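Local coordinates for protein peptidoglycan-N-acetylmuramic acid deacetylase PdaC (Bacillus subtilis subsp. subtilis str. 168, PDB 6H8N) that catalyses the deacetylation of N-acetylmuramic acid residues in peptidoglycan, conferring resistance to lysozyme, and also deacylates short chitin oligomers, at residues F16-N21 against G66-S71; P22-Q27 against T164-A169; A150-T155 against K194-K199; E171-L176 against Y181-V186. The protein carries 1 engineered substitution. All blocks are in the same frame, centred on the assembly; numbering follows the deposited sequence.

Contact 1: residues F16-N21 against G66-S71; sequences FSDGPN and GNHSWS. Engineered in segment 16-21: S17 (natural residue Asp). With ZN (zinc ion), chain C.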
loop_
_atom_site.group_PDB
_atom_site.type_symbol
_atom_site.label_atom_id
_atom_site.label_comp_id
_atom_site.label_asym_id
_atom_site.label_seq_id
_atom_site.Cartn_x
_atom_site.Cartn_y
_atom_site.Cartn_z
ATOM N N PHE A 16 -0.552 3.137 0.929
ATOM C CA PHE A 16 -1.605 4.136 1.021
ATOM C C PHE A 16 -2.959 3.470 0.895
ATOM O O PHE A 16 -3.244 2.866 -0.144
ATOM C CB PHE A 16 -1.454 5.182 -0.078
ATOM C CG PHE A 16 -0.178 5.941 0.024
ATOM C CD1 PHE A 16 -0.086 6.994 0.902
ATOM C CD2 PHE A 16 0.923 5.608 -0.733
ATOM C CE1 PHE A 16 1.068 7.694 1.041
ATOM C CE2 PHE A 16 2.106 6.296 -0.602
ATOM C CZ PHE A 16 2.185 7.351 0.294
ATOM N N SER A 17 -3.809 3.637 1.894
ATOM C CA SER A 17 -5.147 3.062 1.891
ATOM C C SER A 17 -6.203 4.142 1.762
ATOM O O SER A 17 -6.063 5.227 2.318
ATOM C CB SER A 17 -5.406 2.352 3.216
ATOM O OG SER A 17 -4.619 1.182 3.319
ATOM N N ASP A 18 -7.286 3.806 1.061
ATOM C CA ASP A 18 -8.594 4.479 1.089
ATOM C C ASP A 18 -8.880 5.333 -0.129
ATOM O O ASP A 18 -10.012 5.792 -0.286
ATOM C CB ASP A 18 -8.856 5.320 2.345
ATOM C CG ASP A 18 -8.917 4.507 3.590
ATOM O OD1 ASP A 18 -9.026 3.282 3.501
ATOM O OD2 ASP A 18 -8.792 5.121 4.684
ATOM N N GLY A 19 -7.907 5.523 -0.999
ATOM C CA GLY A 19 -8.120 6.260 -2.236
ATOM C C GLY A 19 -8.687 5.341 -3.313
ATOM O O GLY A 19 -9.061 4.197 -3.048
ATOM N N PRO A 20 -8.711 5.808 -4.561
ATOM C CA PRO A 20 -8.141 7.091 -4.987
ATOM C C PRO A 20 -8.970 8.296 -4.598
ATOM O O PRO A 20 -10.198 8.242 -4.489
ATOM C CB PRO A 20 -8.125 6.972 -6.512
ATOM C CG PRO A 20 -9.179 5.984 -6.827
ATOM C CD PRO A 20 -9.171 5.007 -5.706
ATOM N N ASN A 21 -8.272 9.411 -4.398
ATOM C CA ASN A 21 -8.890 10.714 -4.192
ATOM C C ASN A 21 -8.013 11.691 -4.951
ATOM O O ASN A 21 -6.931 12.049 -4.465
ATOM C CB ASN A 21 -8.914 11.053 -2.707
ATOM C CG ASN A 21 -9.634 12.319 -2.438
ATOM O OD1 ASN A 21 -10.732 12.509 -2.934
ATOM N ND2 ASN A 21 -9.024 13.222 -1.677
ATOM N N GLY A 66 -3.435 -2.661 -4.675
ATOM C CA GLY A 66 -4.047 -3.718 -3.907
ATOM C C GLY A 66 -5.517 -3.424 -3.654
ATOM O O GLY A 66 -5.997 -2.319 -3.871
ATOM N N ASN A 67 -6.225 -4.446 -3.197
ATOM C CA ASN A 67 -7.666 -4.395 -2.993
ATOM C C ASN A 67 -7.984 -4.059 -1.537
ATOM O O ASN A 67 -7.503 -4.741 -0.632
ATOM C CB ASN A 67 -8.196 -5.787 -3.365
ATOM C CG ASN A 67 -9.704 -5.917 -3.323
ATOM O OD1 ASN A 67 -10.385 -5.466 -2.396
ATOM N ND2 ASN A 67 -10.238 -6.619 -4.311
ATOM N N HIS A 68 -8.797 -3.022 -1.312
ATOM C CA HIS A 68 -9.139 -2.581 0.044
ATOM C C HIS A 68 -10.636 -2.655 0.312
ATOM O O HIS A 68 -11.142 -1.955 1.188
ATOM C CB HIS A 68 -8.600 -1.173 0.274
ATOM C CG HIS A 68 -8.537 -0.736 1.708
ATOM N ND1 HIS A 68 -8.059 -1.516 2.737
ATOM C CD2 HIS A 68 -8.842 0.463 2.256
ATOM C CE1 HIS A 68 -8.104 -0.821 3.870
ATOM N NE2 HIS A 68 -8.554 0.389 3.601
ATOM N N SER A 69 -11.343 -3.530 -0.422
ATOM C CA SER A 69 -12.799 -3.701 -0.355
ATOM C C SER A 69 -13.525 -2.656 -1.182
ATOM O O SER A 69 -12.912 -1.738 -1.735
ATOM C CB SER A 69 -13.345 -3.706 1.081
ATOM O OG SER A 69 -13.648 -2.407 1.564
ATOM N N TRP A 70 -14.845 -2.830 -1.324
ATOM C CA TRP A 70 -15.650 -1.911 -2.121
ATOM C C TRP A 70 -15.998 -0.644 -1.346
ATOM O O TRP A 70 -15.799 0.470 -1.836
ATOM C CB TRP A 70 -16.929 -2.608 -2.615
ATOM C CG TRP A 70 -17.718 -1.692 -3.498
ATOM C CD1 TRP A 70 -18.730 -0.843 -3.125
ATOM C CD2 TRP A 70 -17.550 -1.507 -4.907
ATOM N NE1 TRP A 70 -19.190 -0.142 -4.215
ATOM C CE2 TRP A 70 -18.481 -0.526 -5.320
ATOM C CE3 TRP A 70 -16.707 -2.076 -5.856
ATOM C CZ2 TRP A 70 -18.584 -0.105 -6.639
ATOM C CZ3 TRP A 70 -16.808 -1.658 -7.158
ATOM C CH2 TRP A 70 -17.743 -0.680 -7.544
ATOM N N SER A 71 -16.539 -0.803 -0.128
ATOM C CA SER A 71 -17.093 0.318 0.632
ATOM C C SER A 71 -16.604 0.353 2.080
ATOM O O SER A 71 -17.195 1.060 2.908
ATOM C CB SER A 71 -18.627 0.288 0.584
ATOM O OG SER A 71 -19.094 -0.936 1.096
HETATM ZN ZN ZN C . -9.046 1.911 4.889
#
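H68 and D18 meet at a zinc ion, and the segment carrying H68 is shaped to deliver that imidazole. N67 comes first, at the end of strand 64-67. Its OD1 accepts a bond from S69 N (2.9 Å, N-H...O angle 163°), closing an Asx turn that bends the chain around H68, while its ND2 is held by Q91 and I87 of helix 80-98. H68 follows, with CG anti to its own backbone N (chi1 -164°), which carries the ring across to the C-terminal end of strand 11-17. H68 NE2 lies 2.1 Å from the zinc and D18 OD1 2.0 Å from it. The two ligand atoms, H68 NE2 and D18 OD1, are 2.9 Å apart but share a metal, not a proton; OD1 sits at the ring edge, in plane, with carboxylate and imidazole only 26° from coplanar. Over one face of the ring stands CB of S17, 4.1 Å from the H68 centroid, a CH-pi contact. S17 is engineered, replacing the aspartate assigned as proton acceptor by similarity, and its polar partner is R106. R106 O also takes the bond from H68 ND1, fixing the ring's rotation. This is the Asp-His-His metal site of the family 4 carbohydrate esterases, in the C-terminal NodB-type deacetylase domain; H72 supplies the other histidine. Next along, S69 OG donates to H68 O at 2.6 Å, in the carbonyl plane, and is also bonded to H72 N, tying the two histidines together through the backbone. Beyond it, the side-chain amide of Q86 holds both W70 N and S71 OG.

Contact 2: residues P22-Q27 against T164-A169; sequences PATTNQ and TSADAA
Q27 reaches across to D167 through its amide nitrogen: NE2 donates to D167 OD1 at 2.9 Å, with a nearly straight N-H...O angle of 165°. The acceptor lies close to the amide plane, and OD1 is approached on its anti side, turned away from the other carboxylate oxygen. Its first torsion (chi1 -174°) sends CG of Q27 away from the backbone N, and the extended chain beyond spans the gap between the helices. Under its amide sits A166, whose CB is 3.8 Å from Q27 NE2; the same methyl packs 4.0 Å from CB of T24. A water adds a second link, donating to A166 O at 2.8 Å and accepting only weakly from Q27 NE2.

Behind this first shell, the 22-27 and 164-169 portions of helices 22-35 and 163-178 run almost parallel, their axes 9.0 Å apart at closest approach. Such a separation brings alanine into direct touch with the opposite helix, and I28 of helix 22-35 also packs on A166. T24 is held in turn through OG1 by D160 O and N21 ND2, so its place depends on the loops leading into both helices. From the flank of helix 163-178, S165 OG bonds to D133, which by similarity raises the pKa of the active-site histidine.

R163 forms a salt bridge with D167 OD1 and a weak bond with Q27 OE1. One carboxylate oxygen therefore serves an amide and a guanidinium together, and the arginine probably favours the charged form of D167.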
loop_
_atom_site.group_PDB
_atom_site.type_symbol
_atom_site.label_atom_id
_atom_site.label_comp_id
_atom_site.label_asym_id
_atom_site.label_seq_id
_atom_site.Cartn_x
_atom_site.Cartn_y
_atom_site.Cartn_z
ATOM N N PRO A 22 -8.419 12.138 -6.142
ATOM C CA PRO A 22 -7.471 12.900 -6.982
ATOM C C PRO A 22 -6.687 13.988 -6.266
ATOM O O PRO A 22 -5.463 14.048 -6.413
ATOM C CB PRO A 22 -8.369 13.424 -8.104
ATOM C CG PRO A 22 -9.387 12.350 -8.274
ATOM C CD PRO A 22 -9.660 11.829 -6.878
ATOM N N ALA A 23 -7.348 14.838 -5.478
ATOM C CA ALA A 23 -6.658 15.984 -4.913
ATOM C C ALA A 23 -5.478 15.557 -4.056
ATOM O O ALA A 23 -4.438 16.226 -4.050
ATOM C CB ALA A 23 -7.631 16.839 -4.110
ATOM N N THR A 24 -5.612 14.458 -3.317
ATOM C CA THR A 24 -4.541 14.000 -2.445
ATOM C C THR A 24 -3.693 12.915 -3.102
ATOM O O THR A 24 -2.460 12.990 -3.069
ATOM C CB THR A 24 -5.125 13.512 -1.119
ATOM O OG1 THR A 24 -6.176 12.580 -1.377
ATOM C CG2 THR A 24 -5.706 14.668 -0.333
ATOM N N THR A 25 -4.322 11.931 -3.749
ATOM C CA THR A 25 -3.574 10.870 -4.410
ATOM C C THR A 25 -2.662 11.413 -5.495
ATOM O O THR A 25 -1.521 10.962 -5.629
ATOM C CB THR A 25 -4.537 9.831 -4.984
ATOM O OG1 THR A 25 -5.441 9.396 -3.958
ATOM C CG2 THR A 25 -3.776 8.639 -5.561
ATOM N N ASN A 26 -3.132 12.388 -6.289
ATOM C CA ASN A 26 -2.272 12.916 -7.352
ATOM C C ASN A 26 -1.045 13.627 -6.793
ATOM O O ASN A 26 0.034 13.588 -7.392
ATOM C CB ASN A 26 -3.027 13.869 -8.273
ATOM C CG ASN A 26 -3.936 13.158 -9.235
ATOM O OD1 ASN A 26 -3.651 12.043 -9.688
ATOM N ND2 ASN A 26 -5.007 13.828 -9.614
ATOM N N GLN A 27 -1.204 14.318 -5.666
ATOM C CA GLN A 27 -0.063 14.967 -5.035
ATOM C C GLN A 27 0.968 13.935 -4.591
ATOM O O GLN A 27 2.172 14.117 -4.797
ATOM C CB GLN A 27 -0.571 15.794 -3.852
ATOM C CG GLN A 27 0.476 16.638 -3.198
ATOM C CD GLN A 27 -0.019 17.305 -1.930
ATOM O OE1 GLN A 27 -1.139 17.811 -1.863
ATOM N NE2 GLN A 27 0.822 17.315 -0.929
ATOM N N THR A 164 -3.589 16.641 5.091
ATOM C CA THR A 164 -2.427 16.536 5.968
ATOM C C THR A 164 -1.632 15.272 5.689
ATOM O O THR A 164 -0.415 15.252 5.889
ATOM C CB THR A 164 -2.822 16.625 7.452
ATOM O OG1 THR A 164 -4.012 15.874 7.698
ATOM C CG2 THR A 164 -3.071 18.064 7.870
ATOM N N SER A 165 -2.298 14.198 5.271
ATOM C CA SER A 165 -1.609 12.958 4.920
ATOM C C SER A 165 -0.811 13.112 3.635
ATOM O O SER A 165 0.313 12.619 3.543
ATOM C CB SER A 165 -2.624 11.823 4.791
ATOM O OG SER A 165 -3.186 11.540 6.047
ATOM N N ALA A 166 -1.369 13.769 2.625
ATOM C CA ALA A 166 -0.617 13.980 1.396
ATOM C C ALA A 166 0.580 14.885 1.645
ATOM O O ALA A 166 1.680 14.638 1.144
ATOM C CB ALA A 166 -1.522 14.562 0.316
ATOM N N ASP A 167 0.380 15.957 2.402
ATOM C CA ASP A 167 1.499 16.840 2.730
ATOM C C ASP A 167 2.569 16.105 3.527
ATOM O O ASP A 167 3.764 16.225 3.240
ATOM C CB ASP A 167 1.004 18.074 3.491
ATOM C CG ASP A 167 0.197 19.016 2.615
ATOM O OD1 ASP A 167 0.311 18.964 1.373
ATOM O OD2 ASP A 167 -0.556 19.838 3.186
ATOM N N ALA A 168 2.159 15.327 4.527
ATOM C CA ALA A 168 3.111 14.527 5.283
ATOM C C ALA A 168 3.840 13.544 4.379
ATOM O O ALA A 168 5.054 13.358 4.510
ATOM C CB ALA A 168 2.407 13.795 6.424
ATOM N N ALA A 169 3.106 12.892 3.473
ATOM C CA ALA A 169 3.724 11.907 2.592
ATOM C C ALA A 169 4.810 12.533 1.733
ATOM O O ALA A 169 5.842 11.902 1.488
ATOM C CB ALA A 169 2.667 11.243 1.708
HETATM O O HOH W 1 2.346 14.352 -1.596
#

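Contact 3: residues A150-T155 against K194-K199; sequences AGDGRT and KQREAK
D152 and R196 face each other from opposite directions and join end-on, the two terminal guanidinium nitrogens each taking one carboxylate oxygen. R196 NH1 lies 2.8 Å from D152 OD2 and R196 NH2 3.0 Å from D152 OD1, a two-pronged salt bridge using the syn sides of the carboxylate. The pairing is not symmetrical. The NH2 bond is nearly straight at 169° and stays in the guanidinium plane, whereas the NH1 bond, though shorter, bends to 142°, and the flat groups are 35° apart. R196 reaches this position with its chain extended from CG to NE, leaning out from helix 186-197.

The close-fitting part of the contact is this pair with the chain that runs beside it. R196 NE donates to P7 O, V11 N donates to D152 OD1, and the R196 side chain packs on V11 at the start of strand 11-17. Helix 186-197 is thus tied to the start of strand 11-17 and the chain just before it. D152 occupies the second position of a type II turn, G151 to R154, closed by R154 N to G151 O at 3.2 Å; G153, with its positive phi, follows it in the turn.

Away from the pair the interface thins quickly. K193 NZ reaches G153 O only weakly, and K199 NZ has a weak bond to N8. A glycerol molecule, probably from the crystallisation liquor, bonds to D152 O. At such a partly exposed surface an ion pair is probably weakened by solvent, but its two-pronged geometry fixes direction as well as distance.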
loop_
_atom_site.group_PDB
_atom_site.type_symbol
_atom_site.label_atom_id
_atom_site.label_comp_id
_atom_site.label_asym_id
_atom_site.label_seq_id
_atom_site.Cartn_x
_atom_site.Cartn_y
_atom_site.Cartn_z
ATOM N N ALA A 150 10.624 4.604 11.071
ATOM C CA ALA A 150 11.048 4.047 9.796
ATOM C C ALA A 150 12.318 3.229 9.982
ATOM O O ALA A 150 13.172 3.531 10.819
ATOM C CB ALA A 150 11.304 5.171 8.797
ATOM N N GLY A 151 12.437 2.172 9.184
ATOM C CA GLY A 151 13.641 1.367 9.158
ATOM C C GLY A 151 13.574 0.435 7.978
ATOM O O GLY A 151 12.523 0.262 7.368
ATOM N N ASP A 152 14.727 -0.133 7.644
ATOM C CA ASP A 152 14.806 -1.085 6.554
ATOM C C ASP A 152 13.784 -2.196 6.735
ATOM O O ASP A 152 13.594 -2.727 7.837
ATOM C CB ASP A 152 16.198 -1.696 6.521
ATOM C CG ASP A 152 16.321 -2.776 5.475
ATOM O OD1 ASP A 152 16.315 -2.450 4.274
ATOM O OD2 ASP A 152 16.401 -3.959 5.887
ATOM N N GLY A 153 13.140 -2.543 5.621
ATOM C CA GLY A 153 12.220 -3.646 5.552
ATOM C C GLY A 153 10.838 -3.379 6.094
ATOM O O GLY A 153 10.003 -4.284 6.064
ATOM N N ARG A 154 10.549 -2.184 6.580
ATOM C CA ARG A 154 9.265 -1.907 7.198
ATOM C C ARG A 154 8.243 -1.455 6.162
ATOM O O ARG A 154 8.586 -0.991 5.069
ATOM C CB ARG A 154 9.410 -0.860 8.302
ATOM C CG ARG A 154 10.287 -1.371 9.424
ATOM C CD ARG A 154 10.261 -0.464 10.629
ATOM N NE ARG A 154 10.930 -1.127 11.728
ATOM C CZ ARG A 154 11.896 -0.616 12.474
ATOM N NH1 ARG A 154 12.400 -1.389 13.412
ATOM N NH2 ARG A 154 12.348 0.620 12.297
ATOM N N THR A 155 6.982 -1.602 6.535
ATOM C CA THR A 155 5.833 -1.200 5.736
ATOM C C THR A 155 5.061 -0.140 6.508
ATOM O O THR A 155 4.641 -0.380 7.650
ATOM C CB THR A 155 4.958 -2.418 5.448
ATOM O OG1 THR A 155 5.738 -3.369 4.721
ATOM C CG2 THR A 155 3.738 -2.052 4.623
ATOM N N LYS A 194 13.235 -12.266 0.151
ATOM C CA LYS A 194 13.610 -13.593 -0.336
ATOM C C LYS A 194 15.055 -13.608 -0.817
ATOM O O LYS A 194 15.794 -14.569 -0.563
ATOM C CB LYS A 194 12.673 -14.017 -1.466
ATOM C CG LYS A 194 11.284 -14.389 -0.984
ATOM C CD LYS A 194 10.390 -14.825 -2.141
ATOM C CE LYS A 194 8.913 -14.636 -1.832
ATOM N NZ LYS A 194 8.065 -14.889 -3.040
ATOM N N GLN A 195 15.479 -12.576 -1.532
ATOM C CA GLN A 195 16.859 -12.517 -1.986
ATOM C C GLN A 195 17.828 -12.496 -0.811
ATOM O O GLN A 195 18.895 -13.125 -0.860
ATOM C CB GLN A 195 17.075 -11.286 -2.848
ATOM C CG GLN A 195 16.372 -11.283 -4.182
ATOM C CD GLN A 195 16.548 -9.949 -4.872
ATOM O OE1 GLN A 195 16.059 -8.921 -4.395
ATOM N NE2 GLN A 195 17.274 -9.943 -5.985
ATOM N N ARG A 196 17.491 -11.774 0.254
ATOM C CA ARG A 196 18.357 -11.734 1.424
ATOM C C ARG A 196 18.397 -13.088 2.120
ATOM O O ARG A 196 19.466 -13.568 2.513
ATOM C CB ARG A 196 17.864 -10.644 2.377
ATOM C CG ARG A 196 18.040 -9.232 1.859
ATOM C CD ARG A 196 17.330 -8.251 2.742
ATOM N NE ARG A 196 17.576 -6.884 2.334
ATOM C CZ ARG A 196 17.095 -5.824 2.973
ATOM N NH1 ARG A 196 16.328 -5.999 4.043
ATOM N NH2 ARG A 196 17.385 -4.619 2.537
ATOM N N GLU A 197 17.239 -13.723 2.275
ATOM C CA GLU A 197 17.181 -15.038 2.904
ATOM C C GLU A 197 17.966 -16.062 2.109
ATOM O O GLU A 197 18.565 -16.975 2.699
ATOM C CB GLU A 197 15.717 -15.459 3.042
ATOM C CG GLU A 197 14.990 -14.653 4.105
ATOM C CD GLU A 197 13.496 -14.493 3.879
ATOM O OE1 GLU A 197 12.939 -15.010 2.880
ATOM O OE2 GLU A 197 12.869 -13.833 4.734
ATOM N N ALA A 198 17.990 -15.919 0.788
ATOM C CA ALA A 198 18.656 -16.877 -0.088
ATOM C C ALA A 198 20.166 -16.906 0.106
ATOM O O ALA A 198 20.817 -17.854 -0.348
ATOM C CB ALA A 198 18.297 -16.573 -1.537
ATOM N N LYS A 199 20.753 -15.908 0.768
ATOM C CA LYS A 199 22.163 -16.017 1.123
ATOM C C LYS A 199 22.450 -17.285 1.931
ATOM O O LYS A 199 23.555 -17.827 1.864
ATOM C CB LYS A 199 22.612 -14.784 1.898
ATOM C CG LYS A 199 22.529 -13.469 1.116
ATOM C CD LYS A 199 23.057 -12.309 1.942
ATOM C CE LYS A 199 22.117 -11.122 1.853
ATOM N NZ LYS A 199 22.724 -9.871 2.391
#

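Contact 4: residues E171-L176 against Y181-V186; sequences EIIKKL and YQLVTV
L176 lays its CD2 methyl over a face of the Y181 ring, at the turn of a beta-alpha-beta unit in which helix 163-178 leads from strand 155-159 to strand 182-183, both parallel to strand 11-17. The methyl is 4.0 Å from the ring centroid and 29° off its normal, a CH-pi contact concentrated on the CD1-CE1 side, where L176 CD2 to Y181 CE1 measures 3.7 Å. The backbone reinforces the same pair: Y181 N donates to L176 O at 3.1 Å, with an N-H...O angle of 156°. L176 therefore meets the tyrosine in two ways, its methyl above the ring and its carbonyl oxygen in plane at the edge. K10 adds a cation-pi interaction with Y181.

L183, two residues further on, divides its methyls between neighbouring turns of the helix. CD1 lies 4.1 Å from L176 CB, while CD2 approaches I173 CG2 at 3.9 Å; the I173 and L183 side chains run at about a right angle. Having CG anti to the carbonyl carbon (chi1 -82°) brings the fork of L183 beneath the helix. L14 of strand 11-17 touches both I173 and L183, so the apolar layer continues into the parallel sheet, and L32 and Y35 of helix 22-35 close on I173 as well. Along the outward side of helix 163-178, K175 NZ bonds to E171 OE2 at 2.8 Å, using the anti lone pair of that oxygen.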
loop_
_atom_site.group_PDB
_atom_site.type_symbol
_atom_site.label_atom_id
_atom_site.label_comp_id
_atom_site.label_asym_id
_atom_site.label_seq_id
_atom_site.Cartn_x
_atom_site.Cartn_y
_atom_site.Cartn_z
ATOM N N GLU A 171 6.820 15.017 2.505
ATOM C CA GLU A 171 7.988 15.200 3.352
ATOM C C GLU A 171 8.622 13.862 3.713
ATOM O O GLU A 171 9.853 13.742 3.740
ATOM C CB GLU A 171 7.599 16.002 4.599
ATOM C CG GLU A 171 8.748 16.221 5.545
ATOM C CD GLU A 171 8.498 17.252 6.609
ATOM O OE1 GLU A 171 7.473 17.943 6.559
ATOM O OE2 GLU A 171 9.353 17.337 7.507
ATOM N N ILE A 172 7.804 12.841 3.990
ATOM C CA ILE A 172 8.325 11.507 4.294
ATOM C C ILE A 172 9.085 10.947 3.102
ATOM O O ILE A 172 10.169 10.380 3.246
ATOM C CB ILE A 172 7.176 10.588 4.742
ATOM C CG1 ILE A 172 6.673 11.003 6.135
ATOM C CG2 ILE A 172 7.582 9.118 4.694
ATOM C CD1 ILE A 172 5.286 10.520 6.413
ATOM N N ILE A 173 8.504 11.066 1.916
ATOM C CA ILE A 173 9.166 10.577 0.707
ATOM C C ILE A 173 10.511 11.269 0.524
ATOM O O ILE A 173 11.531 10.630 0.245
ATOM C CB ILE A 173 8.249 10.767 -0.507
ATOM C CG1 ILE A 173 7.065 9.789 -0.437
ATOM C CG2 ILE A 173 9.038 10.595 -1.823
ATOM C CD1 ILE A 173 5.898 10.170 -1.319
ATOM N N LYS A 174 10.541 12.590 0.698
ATOM C CA LYS A 174 11.800 13.322 0.563
ATOM C C LYS A 174 12.827 12.861 1.591
ATOM O O LYS A 174 13.989 12.592 1.258
ATOM C CB LYS A 174 11.559 14.812 0.715
ATOM C CG LYS A 174 12.841 15.618 0.533
ATOM C CD LYS A 174 12.643 17.095 0.807
ATOM C CE LYS A 174 13.858 17.918 0.378
ATOM N NZ LYS A 174 14.070 17.864 -1.104
ATOM N N LYS A 175 12.429 12.793 2.851
ATOM C CA LYS A 175 13.385 12.460 3.902
ATOM C C LYS A 175 13.894 11.028 3.781
ATOM O O LYS A 175 15.081 10.771 3.985
ATOM C CB LYS A 175 12.786 12.744 5.276
ATOM C CG LYS A 175 12.638 14.223 5.532
ATOM C CD LYS A 175 12.181 14.523 6.930
ATOM C CE LYS A 175 12.406 16.001 7.236
ATOM N NZ LYS A 175 11.811 16.396 8.511
ATOM N N LEU A 176 13.016 10.079 3.460
ATOM C CA LEU A 176 13.480 8.706 3.271
ATOM C C LEU A 176 14.400 8.596 2.064
ATOM O O LEU A 176 15.411 7.879 2.117
ATOM C CB LEU A 176 12.302 7.743 3.133
ATOM C CG LEU A 176 11.434 7.568 4.375
ATOM C CD1 LEU A 176 10.166 6.801 3.982
ATOM C CD2 LEU A 176 12.201 6.854 5.489
ATOM N N TYR A 181 16.978 5.344 1.345
ATOM C CA TYR A 181 16.049 4.240 1.159
ATOM C C TYR A 181 15.605 4.134 -0.292
ATOM O O TYR A 181 15.370 5.140 -0.962
ATOM C CB TYR A 181 14.797 4.458 1.992
ATOM C CG TYR A 181 14.940 4.243 3.457
ATOM C CD1 TYR A 181 15.327 5.281 4.290
ATOM C CD2 TYR A 181 14.651 3.018 4.027
ATOM C CE1 TYR A 181 15.425 5.102 5.650
ATOM C CE2 TYR A 181 14.745 2.820 5.380
ATOM C CZ TYR A 181 15.139 3.866 6.192
ATOM O OH TYR A 181 15.209 3.641 7.542
ATOM N N GLN A 182 15.449 2.894 -0.755
ATOM C CA GLN A 182 14.707 2.576 -1.963
ATOM C C GLN A 182 13.247 2.412 -1.571
ATOM O O GLN A 182 12.911 1.590 -0.710
ATOM C CB GLN A 182 15.237 1.284 -2.579
ATOM C CG GLN A 182 16.704 1.346 -2.954
ATOM C CD GLN A 182 17.291 -0.006 -3.236
ATOM O OE1 GLN A 182 17.531 -0.360 -4.385
ATOM N NE2 GLN A 182 17.504 -0.788 -2.186
ATOM N N LEU A 183 12.395 3.230 -2.172
ATOM C CA LEU A 183 10.954 3.183 -1.940
ATOM C C LEU A 183 10.359 2.177 -2.917
ATOM O O LEU A 183 10.213 2.465 -4.108
ATOM C CB LEU A 183 10.337 4.569 -2.103
ATOM C CG LEU A 183 10.442 5.497 -0.886
ATOM C CD1 LEU A 183 11.863 5.697 -0.399
ATOM C CD2 LEU A 183 9.786 6.831 -1.215
ATOM N N VAL A 184 9.995 1.015 -2.402
ATOM C CA VAL A 184 9.607 -0.130 -3.214
ATOM C C VAL A 184 8.148 -0.489 -2.957
ATOM O O VAL A 184 7.558 -0.110 -1.947
ATOM C CB VAL A 184 10.538 -1.337 -2.971
ATOM C CG1 VAL A 184 11.991 -0.924 -3.180
ATOM C CG2 VAL A 184 10.378 -1.890 -1.583
ATOM N N THR A 185 7.582 -1.275 -3.874
ATOM C CA THR A 185 6.230 -1.776 -3.697
ATOM C C THR A 185 6.236 -2.932 -2.697
ATOM O O THR A 185 7.282 -3.485 -2.337
ATOM C CB THR A 185 5.652 -2.274 -5.018
ATOM O OG1 THR A 185 6.388 -3.438 -5.417
ATOM C CG2 THR A 185 5.707 -1.212 -6.100
ATOM N N VAL A 186 5.046 -3.309 -2.246
ATOM C CA VAL A 186 4.928 -4.438 -1.329
ATOM C C VAL A 186 5.506 -5.709 -1.942
ATOM O O VAL A 186 6.245 -6.459 -1.282
ATOM C CB VAL A 186 3.466 -4.601 -0.873
ATOM C CG1 VAL A 186 3.212 -5.952 -0.189
ATOM C CG2 VAL A 186 3.078 -3.466 0.046
#

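Overall arrangement
Contacts 1 and 4 are buried, contact 2 is partly buried, and contact 3 lies at the surface, and their chemistry follows that order only in part. Both buried contacts reach the same parallel sheet, yet contact 1 is built on metal coordination and contact 4 on hydrocarbon packing, on opposite sides of the chain's centre. Helix 163-178 serves contacts 2 and 4, and F16 beside the metal site packs on A169 of that helix. Polar links mark the outer pair: an amide-carboxylate bond beside alanine packing in contact 2, a salt bridge in contact 3. Contact 3 adjoins contact 4, where G151 and A150 rest against Y181 and L176.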